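Local coordinates for protein redox-sensing transcriptional repressor rex (PDB 3WG9) that represses transcription by binding DNA as a homodimer and probably adjusts that repression to the cellular NADH/NAD(+) redox state, at the interface of chains A and B. Sequence-based numbering; all coordinates share one arbitrary frame. Chains: chain A/B, Redox-sensing transcriptional repressor rex.

Contact 1: the interface of chains A and B. Residues chain A 79, 81, 105, 108, 110; chain B 199-200, 203.
B:Phe200 and B:Leu199, neighbours on the C-terminal helix 195-214, press into a largely apolar pocket formed by A:Leu81, A:Phe105, A:Ser108 and A:Phe110, around the start of strand 110-117 in the Rossmann-type nucleotide-binding region of the partner in the Rex homodimer. The branched end of A:Leu81 lies over one face of the B:Phe200 ring, A:Leu81 CD2 displaced toward the rim and 3.7 Å from CD1 of B:Phe200. The far end of that ring points at A:Ser108, whose OG lies at its edge in plane, while CE1 of B:Phe200 meets CE1 of A:Phe110 at 3.6 Å. B:Leu199 covers the A:Phe110 ring: its CD2 sits above the ring centre, 3.7 Å from the centroid, in a CH-pi contact. A chi1 of 180° swings B:Leu199 CG away from the backbone N, and the same methyl, CD2, also reaches CD1 of A:Phe105, again at 3.7 Å. One helical turn along, a polar link lies beside the pocket, B:Ser203 OG donating to the backbone A:Leu79 O at 2.8 Å, almost straight along the C=O axis. A chi1 of 43° places OG between backbone N and carbonyl carbon, where its one hydrogen can be shared with, or alternate to, the carbonyl of B:Phe200, met from above the carbonyl plane.

Contact 2: the interface of chains A and B. Residues chain A 13, 175, 191, 193; chain B 198, 201-202, 205.
Helix 195-214 of chain B, the long C-terminal helix that enters the partner subunit of the Rex dimer, lays a polar stripe of B:Ser198, B:Thr201 and B:Arg205 against the carboxylate of A:Glu191. B:Ser198 OG donates at 2.6 Å to A:Glu191 OE2, which accepts on its anti lone pair, away from the other carboxylate oxygen. The same hydroxyl accepts the indole N-H, A:Trp175 NE1 to B:Ser198 OG 2.9 Å, in the ring plane and nearly straight (170° at H). Pointing OG anti to the backbone N of B:Ser198 (chi1 172°) sets it between these two partners. On the other oxygen, B:Arg205 NH2 forms a 2.8 Å salt bridge with A:Glu191 OE1, arriving from above the carboxylate plane, with the two flat groups nearly perpendicular. Within chain A, A:Arg13 takes the carboxylate end-on, NH1 to OE2 and NH2 to OE1, so each oxygen accepts from both subunits and the group's rotation is fixed. Two guanidinium groups around one carboxylate would be expected to stabilise its negative charge. B:Arg205 is itself steadied side-on by B:Thr201, through NE to the backbone O and NH2 to OG1, and a water joins its NH1 to A:Glu191 OE1. At the aliphatic base of the glutamate, B:Val202 CG2 packs on A:Glu191 CB at 3.6 Å. The site thus ties strands 173-176 and 189-192 and helix 9-27 of one subunit to the C-terminal helix of the other.

Contact 3: the interface of chains A and B. Residues chain A 204, 211-212, 216; chain B 6-7, 55-56.
A:Phe212, near the end of helix 195-215, is packed between B:Ile6 and the B:Asn55–B:Phe56 segment, which belongs to the predicted helix-turn-helix region of the partner. On the tight side, B:Ile6 lies over one face of the A:Phe212 ring, its CG2 offset toward the rim and B:Ile6 CD1 3.6 Å from A:Phe212 CD2; the two side chains run past each other in opposite directions. The outer end of the ring reaches the partner's phenylalanine, A:Phe212 CZ to B:Phe56 CE1 3.7 Å, and B:Val7 CG2 closes on the same A:Phe212 CZ at 3.8 Å. With CG of A:Phe212 anti to the carbonyl carbon (chi1 -76°), the ring is directed at these three residues. A:Leu211 adds its CD2 to B:Phe56 CD1 at 3.7 Å, coming in at about a right angle. A:Tyr204 approaches B:Phe56 from the opposite direction, edge toward edge, and its phenol oxygen sits in the plane of both phenylalanine rings. B:Asn55 CB lies over one face of B:Phe56 from within chain B, toward the rim, and may steady that ring. The looser side lies toward the C-terminus of chain A, where A:Lys216 is poorly ordered and buries little surface. The backbone carbonyl oxygen of B:Asn55 meets the rim of the aromatic ring, B:Asn55 O to A:Phe212 CE1 3.4 Å.

Contact 1: the interface of chains A and B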
# COMPACT_ATOMS: atom_id res chain seq x y z
N LEU A 79 -6.43 16.58 5.65
CA LEU A 79 -6.59 15.36 4.87
C LEU A 79 -8.01 15.21 4.34
O LEU A 79 -8.36 14.24 3.65
CB LEU A 79 -6.22 14.14 5.73
CG LEU A 79 -4.71 13.99 5.95
CD1 LEU A 79 -4.63 12.81 6.91
CD2 LEU A 79 -3.91 13.70 4.61
N LEU A 81 -10.61 14.68 6.07
CA LEU A 81 -11.33 13.69 6.87
C LEU A 81 -12.38 14.31 7.81
O LEU A 81 -12.88 13.66 8.71
CB LEU A 81 -10.34 12.83 7.66
CG LEU A 81 -9.31 12.15 6.72
CD1 LEU A 81 -8.17 11.60 7.56
CD2 LEU A 81 -9.97 11.05 5.89
N PHE A 105 -12.30 1.88 6.66
CA PHE A 105 -12.54 3.01 5.73
C PHE A 105 -13.90 3.69 6.02
O PHE A 105 -13.96 4.92 6.11
CB PHE A 105 -12.49 2.57 4.26
CG PHE A 105 -11.24 1.87 3.85
CD1 PHE A 105 -10.01 2.19 4.42
CD2 PHE A 105 -11.29 0.87 2.89
CE1 PHE A 105 -8.85 1.48 4.07
CE2 PHE A 105 -10.16 0.17 2.54
CZ PHE A 105 -8.94 0.49 3.12
N SER A 108 -13.83 5.74 8.87
CA SER A 108 -13.14 7.00 8.60
C SER A 108 -13.95 7.95 7.72
O SER A 108 -13.51 9.07 7.43
CB SER A 108 -11.76 6.73 7.99
OG SER A 108 -11.08 5.75 8.76
N PHE A 110 -15.79 7.01 4.64
CA PHE A 110 -15.94 6.66 3.24
C PHE A 110 -17.10 5.69 3.18
O PHE A 110 -16.98 4.53 3.55
CB PHE A 110 -14.62 6.06 2.71
CG PHE A 110 -13.49 7.05 2.74
CD1 PHE A 110 -12.78 7.30 3.92
CD2 PHE A 110 -13.16 7.78 1.60
CE1 PHE A 110 -11.78 8.32 3.96
CE2 PHE A 110 -12.18 8.75 1.62
CZ PHE A 110 -11.44 9.00 2.79
N LEU B 199 -5.64 5.90 0.44
CA LEU B 199 -6.97 6.46 0.37
C LEU B 199 -7.01 7.90 0.85
O LEU B 199 -7.69 8.76 0.23
CB LEU B 199 -7.90 5.57 1.22
CG LEU B 199 -9.35 6.07 1.23
CD1 LEU B 199 -10.03 6.19 -0.13
CD2 LEU B 199 -10.19 5.18 2.18
N PHE B 200 -6.30 8.17 1.95
CA PHE B 200 -6.39 9.53 2.51
C PHE B 200 -5.74 10.58 1.64
O PHE B 200 -5.96 11.78 1.84
CB PHE B 200 -5.88 9.65 3.94
CG PHE B 200 -6.67 8.86 4.92
CD1 PHE B 200 -7.89 8.28 4.56
CD2 PHE B 200 -6.18 8.66 6.19
CE1 PHE B 200 -8.63 7.54 5.48
CE2 PHE B 200 -6.92 7.93 7.14
CZ PHE B 200 -8.15 7.36 6.78
N SER B 203 -8.80 11.87 -0.38
CA SER B 203 -9.55 12.91 0.33
C SER B 203 -8.76 14.24 0.34
O SER B 203 -9.34 15.34 0.23
CB SER B 203 -9.93 12.46 1.74
OG SER B 203 -8.84 11.81 2.37

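Contact 2: the interface of chains A and B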
# COMPACT_ATOMS: atom_id res chain seq x y z
N ARG A 13 1.99 12.54 0.78
CA ARG A 13 2.08 11.15 1.22
C ARG A 13 2.67 10.94 2.62
O ARG A 13 2.43 9.90 3.24
CB ARG A 13 2.86 10.33 0.20
CG ARG A 13 2.20 10.32 -1.19
CD ARG A 13 2.69 9.12 -2.04
NE ARG A 13 2.04 9.07 -3.37
CZ ARG A 13 0.83 8.55 -3.61
NH1 ARG A 13 0.08 8.05 -2.61
NH2 ARG A 13 0.38 8.49 -4.86
N TRP A 175 -9.81 5.38 -7.19
CA TRP A 175 -8.83 4.64 -6.39
C TRP A 175 -8.66 3.30 -7.05
O TRP A 175 -9.58 2.47 -7.04
CB TRP A 175 -9.33 4.45 -4.94
CG TRP A 175 -8.29 4.03 -3.94
CD1 TRP A 175 -6.96 4.37 -3.96
CD2 TRP A 175 -8.50 3.31 -2.73
NE1 TRP A 175 -6.34 3.94 -2.83
CE2 TRP A 175 -7.25 3.23 -2.08
CE3 TRP A 175 -9.63 2.79 -2.09
CZ2 TRP A 175 -7.09 2.63 -0.83
CZ3 TRP A 175 -9.45 2.14 -0.85
CH2 TRP A 175 -8.19 2.08 -0.24
N GLU A 191 -5.52 7.58 -8.00
CA GLU A 191 -4.55 7.05 -7.05
C GLU A 191 -4.41 5.56 -7.28
O GLU A 191 -5.39 4.83 -7.17
CB GLU A 191 -5.05 7.35 -5.61
CG GLU A 191 -4.27 6.68 -4.46
CD GLU A 191 -2.82 7.06 -4.35
OE1 GLU A 191 -2.34 7.95 -5.08
OE2 GLU A 191 -2.14 6.48 -3.48
N VAL A 193 -2.89 1.90 -6.43
CA VAL A 193 -2.32 1.20 -5.26
C VAL A 193 -1.25 0.31 -5.77
O VAL A 193 -1.49 -0.44 -6.76
CB VAL A 193 -3.44 0.33 -4.57
CG1 VAL A 193 -2.84 -0.58 -3.48
CG2 VAL A 193 -4.49 1.28 -3.95
N SER B 198 -2.89 5.45 1.40
CA SER B 198 -3.24 5.78 -0.03
C SER B 198 -4.60 6.49 -0.17
O SER B 198 -4.74 7.53 -0.82
CB SER B 198 -3.15 4.49 -0.91
OG SER B 198 -3.64 4.73 -2.21
N THR B 201 -4.92 10.17 0.67
CA THR B 201 -4.47 11.15 -0.30
C THR B 201 -5.50 11.53 -1.30
O THR B 201 -5.39 12.58 -1.93
CB THR B 201 -3.15 10.74 -1.09
OG1 THR B 201 -3.47 9.70 -2.03
CG2 THR B 201 -2.03 10.23 -0.10
N VAL B 202 -6.54 10.70 -1.48
CA VAL B 202 -7.58 11.06 -2.41
C VAL B 202 -8.47 12.10 -1.65
O VAL B 202 -8.87 13.10 -2.23
CB VAL B 202 -8.43 9.82 -2.80
CG1 VAL B 202 -9.67 10.22 -3.62
CG2 VAL B 202 -7.52 8.79 -3.50
N ARG B 205 -6.70 15.40 -1.89
CA ARG B 205 -6.69 16.06 -3.18
C ARG B 205 -8.04 16.58 -3.62
O ARG B 205 -8.09 17.61 -4.32
CB ARG B 205 -6.11 15.15 -4.27
CG ARG B 205 -4.61 15.01 -4.13
CD ARG B 205 -4.07 14.04 -5.19
NE ARG B 205 -4.00 12.71 -4.59
CZ ARG B 205 -3.56 11.65 -5.27
NH1 ARG B 205 -3.16 11.82 -6.54
NH2 ARG B 205 -3.47 10.47 -4.68
O HOH W 1 -1.82 9.76 -7.73

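Contact 3: the interface of chains A and B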
# COMPACT_ATOMS: atom_id res chain seq x y z
N TYR A 204 13.71 -6.81 0.73
CA TYR A 204 14.93 -5.98 0.87
C TYR A 204 15.50 -6.28 2.27
O TYR A 204 16.69 -6.62 2.45
CB TYR A 204 14.62 -4.47 0.77
CG TYR A 204 15.91 -3.73 1.14
CD1 TYR A 204 16.20 -3.39 2.45
CD2 TYR A 204 16.88 -3.50 0.19
CE1 TYR A 204 17.43 -2.81 2.82
CE2 TYR A 204 18.10 -2.86 0.54
CZ TYR A 204 18.36 -2.54 1.88
OH TYR A 204 19.54 -1.96 2.30
N LEU A 211 23.26 -9.11 1.06
CA LEU A 211 23.62 -8.16 0.02
C LEU A 211 24.91 -7.42 0.42
O LEU A 211 25.85 -7.39 -0.37
CB LEU A 211 22.44 -7.16 -0.14
CG LEU A 211 22.59 -6.04 -1.18
CD1 LEU A 211 22.34 -6.58 -2.53
CD2 LEU A 211 21.61 -4.83 -0.93
N PHE A 212 24.98 -6.84 1.62
CA PHE A 212 26.19 -6.16 2.07
C PHE A 212 27.44 -7.05 2.17
O PHE A 212 28.54 -6.68 1.71
CB PHE A 212 25.94 -5.29 3.31
CG PHE A 212 25.24 -4.01 2.96
CD1 PHE A 212 25.95 -2.95 2.38
CD2 PHE A 212 23.85 -3.92 3.01
CE1 PHE A 212 25.33 -1.76 1.98
CE2 PHE A 212 23.19 -2.71 2.62
CZ PHE A 212 23.95 -1.63 2.10
N LYS A 216 30.55 -6.15 0.03
CA LYS A 216 31.64 -5.60 0.82
C LYS A 216 32.59 -6.74 1.11
O LYS A 216 33.06 -6.93 2.24
CB LYS A 216 31.11 -4.98 2.12
CG LYS A 216 30.29 -3.70 1.92
CD LYS A 216 31.18 -2.44 1.96
CE LYS A 216 30.61 -1.31 1.09
NZ LYS A 216 29.27 -0.84 1.56
N ILE B 6 20.58 -1.61 8.01
CA ILE B 6 21.83 -0.94 7.57
C ILE B 6 21.47 0.40 6.88
O ILE B 6 21.95 1.43 7.29
CB ILE B 6 22.74 -1.88 6.66
CG1 ILE B 6 23.22 -3.12 7.47
CG2 ILE B 6 23.93 -1.14 6.13
CD1 ILE B 6 23.73 -4.31 6.61
N VAL B 7 20.49 0.40 5.97
CA VAL B 7 20.12 1.62 5.21
C VAL B 7 18.82 2.14 5.86
O VAL B 7 18.03 1.34 6.33
CB VAL B 7 19.98 1.23 3.72
CG1 VAL B 7 19.26 2.25 2.85
CG2 VAL B 7 21.37 0.96 3.15
N ASN B 55 24.58 3.84 -1.89
CA ASN B 55 24.64 2.90 -0.75
C ASN B 55 25.09 1.50 -1.16
O ASN B 55 25.57 0.72 -0.32
CB ASN B 55 23.28 2.74 -0.03
CG ASN B 55 22.87 3.98 0.77
OD1 ASN B 55 23.47 4.30 1.79
ND2 ASN B 55 21.81 4.67 0.32
N PHE B 56 24.89 1.18 -2.44
CA PHE B 56 25.03 -0.20 -2.91
C PHE B 56 26.18 -0.42 -3.92
O PHE B 56 26.16 -1.38 -4.68
CB PHE B 56 23.69 -0.68 -3.50
CG PHE B 56 22.54 -0.47 -2.58
CD1 PHE B 56 22.39 -1.28 -1.45
CD2 PHE B 56 21.67 0.60 -2.77
CE1 PHE B 56 21.35 -1.07 -0.54
CE2 PHE B 56 20.61 0.83 -1.87
CZ PHE B 56 20.47 0.02 -0.75

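Contacts 1 and 2 are neighbours, their C-alpha centres about 9 Å apart, and use adjoining sides of one element, helix 195-214 of chain B: contact 1 takes B:Leu199, B:Phe200 and B:Ser203, contact 2 takes B:Ser198, B:Thr201, B:Val202 and B:Arg205. Contact 3 lies about 36 Å from contact 1 and 30 Å from contact 2, and uses the later part of the equivalent helix of chain A. Two-fold symmetry repeats each contact with the chains exchanged. The exchanged helices thus join each subunit to its partner's nucleotide-binding and DNA-binding regions, a coupling that could carry a redox signal through the homodimer.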